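Local coordinates for cupin 2, conserved barrel domain protein (Novosphingobium aromaticivorans DSM 12444, PDB 3ES1) that is of unknown function but adopts a cupin-like beta-barrel fold and forms a two-chain assembly, at residues Arg120-Arg123 against Ile127-Gln130. Numbering follows the deposited sequence.
Sequences RTVR and IIVQ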
ATOM      1  N   ARG A 120       0.119 -15.634 -13.906  1.00 19.67           N
ATOM      2  CA  ARG A 120       0.470 -14.469 -14.764  1.00 21.07           C
ATOM      3  C   ARG A 120       1.546 -13.637 -14.135  1.00 19.66           C
ATOM      4  O   ARG A 120       1.777 -13.705 -12.940  1.00 19.34           O
ATOM      5  CB  ARG A 120      -0.675 -13.464 -14.923  1.00 20.75           C
ATOM      6  CG  ARG A 120      -1.682 -13.933 -15.768  1.00 27.21           C
ATOM      7  CD  ARG A 120      -2.794 -12.966 -15.848  1.00 26.87           C
ATOM      8  NE  ARG A 120      -3.928 -13.751 -16.268  1.00 25.79           N
ATOM      9  CZ  ARG A 120      -5.102 -13.271 -16.594  1.00 22.74           C
ATOM     10  NH1 ARG A 120      -5.384 -11.968 -16.530  1.00 19.82           N
ATOM     11  NH2 ARG A 120      -5.998 -14.143 -16.925  1.00 27.09           N
ATOM     12  N   THR A 121       2.155 -12.833 -14.995  1.00 19.35           N
ATOM     13  CA  THR A 121       3.248 -11.973 -14.607  1.00 18.40           C
ATOM     14  C   THR A 121       2.748 -10.572 -14.291  1.00 18.77           C
ATOM     15  O   THR A 121       1.935 -10.001 -15.017  1.00 17.53           O
ATOM     16  CB  THR A 121       4.341 -11.947 -15.670  1.00 18.95           C
ATOM     17  OG1 THR A 121       5.041 -13.216 -15.664  1.00 20.23           O
ATOM     18  CG2 THR A 121       5.320 -10.818 -15.412  1.00 17.47           C
ATOM     19  N   VAL A 122       3.216 -10.044 -13.162  1.00 17.18           N
ATOM     20  CA  VAL A 122       2.982  -8.655 -12.804  1.00 16.99           C
ATOM     21  C   VAL A 122       4.296  -7.921 -12.942  1.00 17.56           C
ATOM     22  O   VAL A 122       5.285  -8.209 -12.277  1.00 16.55           O
ATOM     23  CB  VAL A 122       2.442  -8.453 -11.392  1.00 17.87           C
ATOM     24  CG1 VAL A 122       2.030  -6.993 -11.193  1.00 15.44           C
ATOM     25  CG2 VAL A 122       1.247  -9.381 -11.137  1.00 15.17           C
ATOM     26  N   ARG A 123       4.276  -6.991 -13.874  1.00 17.71           N
ATOM     27  CA  ARG A 123       5.454  -6.259 -14.235  1.00 18.62           C
ATOM     28  C   ARG A 123       5.735  -5.128 -13.249  1.00 18.43           C
ATOM     29  O   ARG A 123       4.928  -4.795 -12.376  1.00 17.19           O
ATOM     30  CB  ARG A 123       5.303  -5.709 -15.672  1.00 19.41           C
ATOM     31  CG  ARG A 123       5.154  -6.760 -16.734  1.00 19.57           C
ATOM     32  CD  ARG A 123       4.917  -6.098 -18.122  1.00 19.23           C
ATOM     33  NE  ARG A 123       3.687  -5.324 -18.136  1.00 19.67           N
ATOM     34  CZ  ARG A 123       2.487  -5.847 -18.399  1.00 18.69           C
ATOM     35  NH1 ARG A 123       2.358  -7.137 -18.663  1.00 18.08           N
ATOM     36  NH2 ARG A 123       1.405  -5.100 -18.346  1.00 19.80           N
ATOM     37  N   ILE A 127       0.220  -3.398  -9.935  1.00 17.39           N
ATOM     38  CA  ILE A 127      -0.500  -3.579  -8.662  1.00 17.56           C
ATOM     39  C   ILE A 127      -1.420  -4.788  -8.666  1.00 18.16           C
ATOM     40  O   ILE A 127      -2.220  -4.998  -9.587  1.00 19.02           O
ATOM     41  CB  ILE A 127      -1.309  -2.307  -8.293  1.00 18.16           C
ATOM     42  CG1 ILE A 127      -0.344  -1.101  -8.126  1.00 19.56           C
ATOM     43  CG2 ILE A 127      -2.132  -2.544  -7.028  1.00 16.28           C
ATOM     44  CD1 ILE A 127      -1.029   0.311  -7.972  1.00 18.30           C
ATOM     45  N   ILE A 128      -1.310  -5.558  -7.581  1.00 17.03           N
ATOM     46  CA  ILE A 128      -2.156  -6.712  -7.344  1.00 16.34           C
ATOM     47  C   ILE A 128      -3.177  -6.402  -6.240  1.00 17.35           C
ATOM     48  O   ILE A 128      -2.834  -5.872  -5.185  1.00 17.37           O
ATOM     49  CB  ILE A 128      -1.382  -7.978  -6.926  1.00 15.94           C
ATOM     50  CG1 ILE A 128      -0.206  -8.262  -7.905  1.00 13.46           C
ATOM     51  CG2 ILE A 128      -2.333  -9.138  -6.829  1.00 13.08           C
ATOM     52  CD1 ILE A 128       1.094  -7.683  -7.364  1.00 15.44           C
ATOM     53  N   VAL A 129      -4.432  -6.717  -6.543  1.00 18.05           N
ATOM     54  CA  VAL A 129      -5.514  -6.719  -5.530  1.00 17.89           C
ATOM     55  C   VAL A 129      -5.843  -8.173  -5.208  1.00 18.55           C
ATOM     56  O   VAL A 129      -6.519  -8.854  -5.987  1.00 19.33           O
ATOM     57  CB  VAL A 129      -6.751  -5.940  -6.041  1.00 17.36           C
ATOM     58  CG1 VAL A 129      -7.847  -5.821  -4.977  1.00 17.00           C
ATOM     59  CG2 VAL A 129      -6.314  -4.526  -6.542  1.00 18.32           C
ATOM     60  N   GLN A 130      -5.342  -8.646  -4.078  1.00 18.44           N
ATOM     61  CA  GLN A 130      -5.442 -10.040  -3.690  1.00 18.26           C
ATOM     62  C   GLN A 130      -6.636 -10.206  -2.774  1.00 17.90           C
ATOM     63  O   GLN A 130      -6.607  -9.801  -1.680  1.00 17.94           O
ATOM     64  CB  GLN A 130      -4.137 -10.555  -3.038  1.00 17.61           C
ATOM     65  CG  GLN A 130      -4.068 -12.018  -2.699  1.00 18.44           C
ATOM     66  CD  GLN A 130      -3.320 -12.825  -3.754  1.00 17.73           C
ATOM     67  OE1 GLN A 130      -3.883 -13.599  -4.438  1.00 18.63           O
ATOM     68  NE2 GLN A 130      -2.086 -12.578  -3.890  1.00 18.98           N
TER
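Val122 on strand 119-122 and Ile127 on strand 127-130 have the nearest CA atoms of the two segments, 7.4 Å apart, and no backbone hydrogen bond joins them. The strands belong to different sheets of the cupin fold: Val122 pairs by its main chain with Ile110, whereas Ile128 pairs with Gly103 in the outermost strand that this chain gives to the large sheet. The two backbones are joined by side chains, chiefly Val122 and Ile128.

Val122 projects its CB toward strand 127-130, and both of its methyls are used. CG2 makes the tightest contact, 3.7 Å from Ile128 CG1. CG1 also reaches to 4.2 Å from the backbone N of Ile127, where it meets the beginning of the strand. Ile128 does not aim its CB at this partner; instead its longer branch swings across, with CG1 placed opposite the carbonyl carbon (chi1 -50°). The second torsion, 96°, is far from a staggered value and lays CD1 alongside the valine, 4.0 Å from Val122 CG1 and 4.1 Å from Val122 CG2, so the CG1-CD1 arm rather than the CG2 methyl forms the touching surface. Ile127, by contrast, points its CB away from segment 120-123.

Val105 and Ile110 also pack on Val122, and Leu112 and Trp137 on Ile128, placing the pair within a larger apolar cluster between the sheets. On the side of the second subunit, Gln15 of that chain packs on Val122, and residues 127-129 pair in parallel with one of its strands, continuing the large sheet across the interface. With only 104 Å² buried between the segments and no polar bond, this apolar contact sets no direction of its own; the alignment of the two strands probably rests on the hydrogen bonds each makes within its own sheet, while the valine and isoleucine fill the interior between them.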